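Local structure of plasmin and fibronectin-binding protein A (Streptococcus pneumoniae, 4MR0) at residues His129-Ala143 against Tyr158-Leu172. The protein acts as a surface adhesin and invasin of the bacterium, binding human fibronectin, plasmin, plasminogen and serum albumin. Numbering follows the deposited sequence.
Sequences HDDRQAIQDAIDAAA and YLVKEIVFLKSHTHL. With MN (manganese (II) ion), chain F.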
loop_
_atom_site.group_PDB
_atom_site.type_symbol
_atom_site.label_atom_id
_atom_site.label_comp_id
_atom_site.label_asym_id
_atom_site.label_seq_id
_atom_site.Cartn_x
_atom_site.Cartn_y
_atom_site.Cartn_z
ATOM N N HIS A 129 4.287 4.175 33.102
ATOM C CA HIS A 129 5.657 3.715 33.297
ATOM C C HIS A 129 6.232 3.351 31.927
ATOM O O HIS A 129 5.536 2.776 31.095
ATOM C CB HIS A 129 5.668 2.476 34.199
ATOM C CG HIS A 129 7.016 1.837 34.343
ATOM N ND1 HIS A 129 7.987 2.325 35.193
ATOM C CD2 HIS A 129 7.559 0.757 33.734
ATOM C CE1 HIS A 129 9.071 1.570 35.099
ATOM N NE2 HIS A 129 8.836 0.612 34.221
ATOM N N ASP A 130 7.495 3.681 31.692
ATOM C CA ASP A 130 8.118 3.347 30.414
ATOM C C ASP A 130 8.497 1.870 30.439
ATOM O O ASP A 130 9.453 1.476 31.102
ATOM C CB ASP A 130 9.358 4.221 30.183
ATOM C CG ASP A 130 10.084 3.878 28.899
ATOM O OD1 ASP A 130 9.452 3.295 27.992
ATOM O OD2 ASP A 130 11.286 4.199 28.790
ATOM N N ASP A 131 7.740 1.052 29.715
ATOM C CA ASP A 131 7.990 -0.387 29.680
ATOM C C ASP A 131 8.951 -0.872 28.601
ATOM O O ASP A 131 9.119 -2.077 28.428
ATOM C CB ASP A 131 6.671 -1.149 29.523
ATOM C CG ASP A 131 5.835 -1.129 30.782
ATOM O OD1 ASP A 131 6.349 -0.693 31.833
ATOM O OD2 ASP A 131 4.667 -1.559 30.726
ATOM N N ARG A 132 9.582 0.047 27.879
ATOM C CA ARG A 132 10.503 -0.358 26.821
ATOM C C ARG A 132 11.606 -1.317 27.277
ATOM O O ARG A 132 11.760 -2.402 26.717
ATOM C CB ARG A 132 11.163 0.860 26.171
ATOM C CG ARG A 132 12.060 0.478 24.985
ATOM C CD ARG A 132 13.089 1.548 24.684
ATOM N NE ARG A 132 13.990 1.772 25.813
ATOM C CZ ARG A 132 14.926 0.914 26.215
ATOM N NH1 ARG A 132 15.098 -0.234 25.577
ATOM N NH2 ARG A 132 15.688 1.204 27.268
ATOM N N GLN A 133 12.375 -0.930 28.291
ATOM C CA GLN A 133 13.467 -1.790 28.743
ATOM C C GLN A 133 13.001 -3.180 29.159
ATOM O O GLN A 133 13.686 -4.169 28.900
ATOM C CB GLN A 133 14.231 -1.140 29.900
ATOM C CG GLN A 133 15.559 -1.832 30.210
ATOM C CD GLN A 133 16.507 -1.835 29.020
ATOM O OE1 GLN A 133 16.831 -2.886 28.463
ATOM N NE2 GLN A 133 16.956 -0.652 28.626
ATOM N N ALA A 134 11.843 -3.256 29.811
ATOM C CA ALA A 134 11.305 -4.541 30.244
ATOM C C ALA A 134 10.974 -5.395 29.023
ATOM O O ALA A 134 11.287 -6.590 28.978
ATOM C CB ALA A 134 10.052 -4.328 31.096
ATOM N N ILE A 135 10.333 -4.773 28.039
ATOM C CA ILE A 135 9.965 -5.454 26.804
ATOM C C ILE A 135 11.226 -5.911 26.062
ATOM O O ILE A 135 11.307 -7.042 25.599
ATOM C CB ILE A 135 9.118 -4.518 25.899
ATOM C CG1 ILE A 135 7.787 -4.213 26.592
ATOM C CG2 ILE A 135 8.875 -5.169 24.531
ATOM C CD1 ILE A 135 7.026 -3.026 26.001
ATOM N N GLN A 136 12.223 -5.039 25.972
ATOM C CA GLN A 136 13.457 -5.403 25.282
ATOM C C GLN A 136 14.162 -6.566 25.982
ATOM O O GLN A 136 14.684 -7.467 25.324
ATOM C CB GLN A 136 14.396 -4.202 25.203
ATOM C CG GLN A 136 15.562 -4.392 24.233
ATOM C CD GLN A 136 15.105 -4.660 22.802
ATOM O OE1 GLN A 136 15.213 -5.781 22.295
ATOM N NE2 GLN A 136 14.579 -3.634 22.150
ATOM N N ASP A 137 14.183 -6.550 27.313
ATOM C CA ASP A 137 14.828 -7.626 28.063
ATOM C C ASP A 137 14.111 -8.952 27.813
ATOM O O ASP A 137 14.739 -10.007 27.749
ATOM C CB ASP A 137 14.836 -7.318 29.569
ATOM C CG ASP A 137 15.631 -6.066 29.907
ATOM O OD1 ASP A 137 16.617 -5.776 29.200
ATOM O OD2 ASP A 137 15.278 -5.378 30.891
ATOM N N ALA A 138 12.792 -8.894 27.675
ATOM C CA ALA A 138 12.008 -10.091 27.419
ATOM C C ALA A 138 12.409 -10.649 26.059
ATOM O O ALA A 138 12.679 -11.841 25.916
ATOM C CB ALA A 138 10.522 -9.764 27.432
ATOM N N ILE A 139 12.447 -9.771 25.060
ATOM C CA ILE A 139 12.816 -10.167 23.711
ATOM C C ILE A 139 14.234 -10.726 23.676
ATOM O O ILE A 139 14.480 -11.771 23.077
ATOM C CB ILE A 139 12.711 -8.966 22.738
ATOM C CG1 ILE A 139 11.240 -8.562 22.571
ATOM C CG2 ILE A 139 13.310 -9.326 21.393
ATOM C CD1 ILE A 139 11.042 -7.298 21.771
ATOM N N ASP A 140 15.163 -10.028 24.322
ATOM C CA ASP A 140 16.555 -10.470 24.351
ATOM C C ASP A 140 16.706 -11.867 24.942
ATOM O O ASP A 140 17.477 -12.679 24.435
ATOM C CB ASP A 140 17.412 -9.476 25.139
ATOM C CG ASP A 140 17.596 -8.161 24.407
ATOM O OD1 ASP A 140 17.172 -8.072 23.235
ATOM O OD2 ASP A 140 18.168 -7.218 24.999
ATOM N N ALA A 141 15.969 -12.149 26.011
ATOM C CA ALA A 141 16.035 -13.465 26.640
ATOM C C ALA A 141 15.442 -14.516 25.708
ATOM O O ALA A 141 15.972 -15.624 25.583
ATOM C CB ALA A 141 15.276 -13.452 27.960
ATOM N N ALA A 142 14.341 -14.164 25.048
ATOM C CA ALA A 142 13.679 -15.082 24.132
ATOM C C ALA A 142 14.601 -15.425 22.964
ATOM O O ALA A 142 14.649 -16.571 22.514
ATOM C CB ALA A 142 12.387 -14.462 23.618
ATOM N N ALA A 143 15.327 -14.418 22.484
ATOM C CA ALA A 143 16.254 -14.585 21.369
ATOM C C ALA A 143 17.354 -15.584 21.709
ATOM O O ALA A 143 17.929 -16.214 20.818
ATOM C CB ALA A 143 16.867 -13.241 20.994
ATOM N N TYR A 158 1.140 -0.697 27.299
ATOM C CA TYR A 158 2.585 -0.636 27.444
ATOM C C TYR A 158 3.207 0.550 26.730
ATOM O O TYR A 158 3.379 0.538 25.516
ATOM C CB TYR A 158 3.179 -1.940 26.924
ATOM C CG TYR A 158 2.594 -3.146 27.619
ATOM C CD1 TYR A 158 3.142 -3.619 28.809
ATOM C CD2 TYR A 158 1.455 -3.778 27.119
ATOM C CE1 TYR A 158 2.573 -4.690 29.488
ATOM C CE2 TYR A 158 0.872 -4.851 27.792
ATOM C CZ TYR A 158 1.439 -5.300 28.976
ATOM O OH TYR A 158 0.873 -6.354 29.648
ATOM N N LEU A 159 3.537 1.580 27.499
ATOM C CA LEU A 159 4.151 2.778 26.951
ATOM C C LEU A 159 5.631 2.531 26.665
ATOM O O LEU A 159 6.316 1.887 27.461
ATOM C CB LEU A 159 4.029 3.929 27.956
ATOM C CG LEU A 159 4.837 5.196 27.664
ATOM C CD1 LEU A 159 4.223 5.932 26.481
ATOM C CD2 LEU A 159 4.863 6.094 28.903
ATOM N N VAL A 160 6.115 3.014 25.521
ATOM C CA VAL A 160 7.538 2.898 25.193
ATOM C C VAL A 160 8.047 4.275 24.798
ATOM O O VAL A 160 7.424 4.970 23.997
ATOM C CB VAL A 160 7.825 1.885 24.049
ATOM C CG1 VAL A 160 7.451 0.482 24.505
ATOM C CG2 VAL A 160 7.083 2.277 22.771
ATOM N N LYS A 161 9.171 4.682 25.374
ATOM C CA LYS A 161 9.723 5.995 25.071
ATOM C C LYS A 161 10.892 5.953 24.094
ATOM O O LYS A 161 11.500 6.985 23.790
ATOM C CB LYS A 161 10.133 6.712 26.357
ATOM C CG LYS A 161 8.946 7.085 27.239
ATOM C CD LYS A 161 9.330 8.193 28.204
ATOM C CE LYS A 161 8.183 8.566 29.119
ATOM N NZ LYS A 161 8.543 9.760 29.944
ATOM N N GLU A 162 11.201 4.752 23.616
ATOM C CA GLU A 162 12.252 4.547 22.625
ATOM C C GLU A 162 11.897 3.301 21.824
ATOM O O GLU A 162 10.977 2.556 22.184
ATOM C CB GLU A 162 13.630 4.384 23.278
ATOM C CG GLU A 162 14.605 5.548 23.013
ATOM C CD GLU A 162 15.189 5.563 21.594
ATOM O OE1 GLU A 162 14.839 4.692 20.768
ATOM O OE2 GLU A 162 16.016 6.455 21.304
ATOM N N ILE A 163 12.633 3.090 20.739
ATOM C CA ILE A 163 12.424 1.972 19.827
ATOM C C ILE A 163 12.740 0.614 20.433
ATOM O O ILE A 163 13.725 0.458 21.152
ATOM C CB ILE A 163 13.303 2.149 18.557
ATOM C CG1 ILE A 163 13.013 3.506 17.906
ATOM C CG2 ILE A 163 13.051 1.012 17.572
ATOM C CD1 ILE A 163 14.005 3.877 16.810
ATOM N N VAL A 164 11.884 -0.359 20.134
ATOM C CA VAL A 164 12.050 -1.736 20.583
ATOM C C VAL A 164 12.626 -2.495 19.387
ATOM O O VAL A 164 12.179 -2.305 18.252
ATOM C CB VAL A 164 10.688 -2.363 20.964
ATOM C CG1 VAL A 164 10.868 -3.840 21.304
ATOM C CG2 VAL A 164 10.077 -1.603 22.139
ATOM N N PHE A 165 13.612 -3.349 19.632
ATOM C CA PHE A 165 14.234 -4.092 18.550
ATOM C C PHE A 165 13.892 -5.571 18.554
ATOM O O PHE A 165 14.201 -6.291 19.506
ATOM C CB PHE A 165 15.748 -3.893 18.614
ATOM C CG PHE A 165 16.147 -2.449 18.612
ATOM C CD1 PHE A 165 16.024 -1.686 17.456
ATOM C CD2 PHE A 165 16.583 -1.831 19.784
ATOM C CE1 PHE A 165 16.316 -0.325 17.466
ATOM C CE2 PHE A 165 16.879 -0.467 19.805
ATOM C CZ PHE A 165 16.747 0.286 18.641
ATOM N N LEU A 166 13.236 -6.012 17.487
ATOM C CA LEU A 166 12.860 -7.406 17.348
ATOM C C LEU A 166 14.139 -8.167 17.036
ATOM O O LEU A 166 15.069 -7.607 16.453
ATOM C CB LEU A 166 11.853 -7.567 16.208
ATOM C CG LEU A 166 10.566 -6.751 16.396
ATOM C CD1 LEU A 166 9.689 -6.887 15.161
ATOM C CD2 LEU A 166 9.825 -7.226 17.647
ATOM N N LYS A 167 14.199 -9.432 17.438
ATOM C CA LYS A 167 15.391 -10.233 17.191
ATOM C C LYS A 167 14.979 -11.519 16.509
ATOM O O LYS A 167 13.807 -11.901 16.541
ATOM C CB LYS A 167 16.104 -10.559 18.506
ATOM C CG LYS A 167 16.492 -9.352 19.357
ATOM C CD LYS A 167 17.623 -8.553 18.735
ATOM C CE LYS A 167 18.081 -7.427 19.656
ATOM N NZ LYS A 167 18.663 -7.945 20.929
ATOM N N SER A 168 15.944 -12.184 15.887
ATOM C CA SER A 168 15.681 -13.441 15.204
ATOM C C SER A 168 15.142 -14.506 16.151
ATOM O O SER A 168 15.555 -14.594 17.313
ATOM C CB SER A 168 16.957 -13.969 14.542
ATOM O OG SER A 168 17.304 -13.195 13.407
ATOM N N HIS A 169 14.220 -15.308 15.632
ATOM C CA HIS A 169 13.606 -16.405 16.367
ATOM C C HIS A 169 12.819 -15.994 17.612
ATOM O O HIS A 169 12.794 -16.720 18.608
ATOM C CB HIS A 169 14.679 -17.441 16.722
ATOM C CG HIS A 169 15.446 -17.935 15.534
ATOM N ND1 HIS A 169 14.853 -18.635 14.506
ATOM C CD2 HIS A 169 16.745 -17.779 15.182
ATOM C CE1 HIS A 169 15.752 -18.888 13.570
ATOM N NE2 HIS A 169 16.907 -18.377 13.955
ATOM N N THR A 170 12.181 -14.827 17.559
ATOM C CA THR A 170 11.364 -14.375 18.679
ATOM C C THR A 170 9.927 -14.300 18.179
ATOM O O THR A 170 9.683 -13.956 17.021
ATOM C CB THR A 170 11.806 -12.993 19.218
ATOM O OG1 THR A 170 11.700 -12.008 18.185
ATOM C CG2 THR A 170 13.241 -13.051 19.720
ATOM N N HIS A 171 8.980 -14.632 19.049
ATOM C CA HIS A 171 7.571 -14.629 18.673
ATOM C C HIS A 171 6.726 -13.972 19.755
ATOM O O HIS A 171 6.538 -14.529 20.836
ATOM C CB HIS A 171 7.114 -16.067 18.425
ATOM C CG HIS A 171 8.057 -16.842 17.559
ATOM N ND1 HIS A 171 9.083 -17.604 18.076
ATOM C CD2 HIS A 171 8.198 -16.884 16.213
ATOM C CE1 HIS A 171 9.818 -18.079 17.085
ATOM N NE2 HIS A 171 9.302 -17.656 15.945
ATOM N N LEU A 172 6.230 -12.776 19.450
ATOM C CA LEU A 172 5.423 -12.013 20.388
ATOM C C LEU A 172 3.936 -12.250 20.182
ATOM O O LEU A 172 3.439 -12.250 19.054
ATOM C CB LEU A 172 5.733 -10.516 20.256
ATOM C CG LEU A 172 7.034 -9.998 20.883
ATOM C CD1 LEU A 172 8.213 -10.810 20.370
ATOM C CD2 LEU A 172 7.216 -8.519 20.558
HETATM MN MN MN F . 17.379 6.827 19.633
HETATM O O HOH W 1 14.930 -1.268 23.072
HETATM O O HOH W 2 14.595 -17.853 20.141
HETATM O O HOH W 3 17.868 -15.404 17.869
HETATM O O HOH W 4 16.858 4.581 19.024
HETATM O O HOH W 5 17.902 8.944 20.600
HETATM O O HOH W 6 18.901 5.772 20.941
#
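Asp130 OD1 is gripped by two backbone amides that reach it from opposite faces of its carboxylate: Lys161 N at 3.0 Å across the contact, and Arg132 N in a longer bond that closes an Asx turn. Holding CG anti to the backbone N (chi1 177°) brings the carboxylate beside Lys161. Next to it, Asp131 N donates to Leu159 O at 2.8 Å, so two bonds tie the residues leading into helix 132-143 to Leu159 of strand 156-160 and to Lys161 just after it. The Asp131 carboxylate itself turns to the backbone amides of Val124 and Gly125. Arg132 lies alongside Glu162, pointing the same way, and a water links Arg132 NH1 to Ile163 O. Glu162 OE2, in turn, binds manganese at 2.2 Å, with His189 and Thr200 among the other ligands. Along the helix, Ile135 CD1 meets Val160 CG1 at 3.8 Å, the two side chains crossing at about a right angle. Ile139 CD1 presses tightly on Val164 CG1 (3.5 Å) and also touches Leu166 and Leu172. Farther on, Lys167, bent at chi2 and chi4, brings NZ to 2.7 Å from Asp140 OD1 in a salt bridge, from above the carboxylate plane. The helix packs with its axis 8.3 Å from that of strand 170-172. Parallel strand pairing and the pectate lyase-like family are consistent with a helix covering the N-terminal end of the right-handed parallel beta-helix in this fragment of the adhesin.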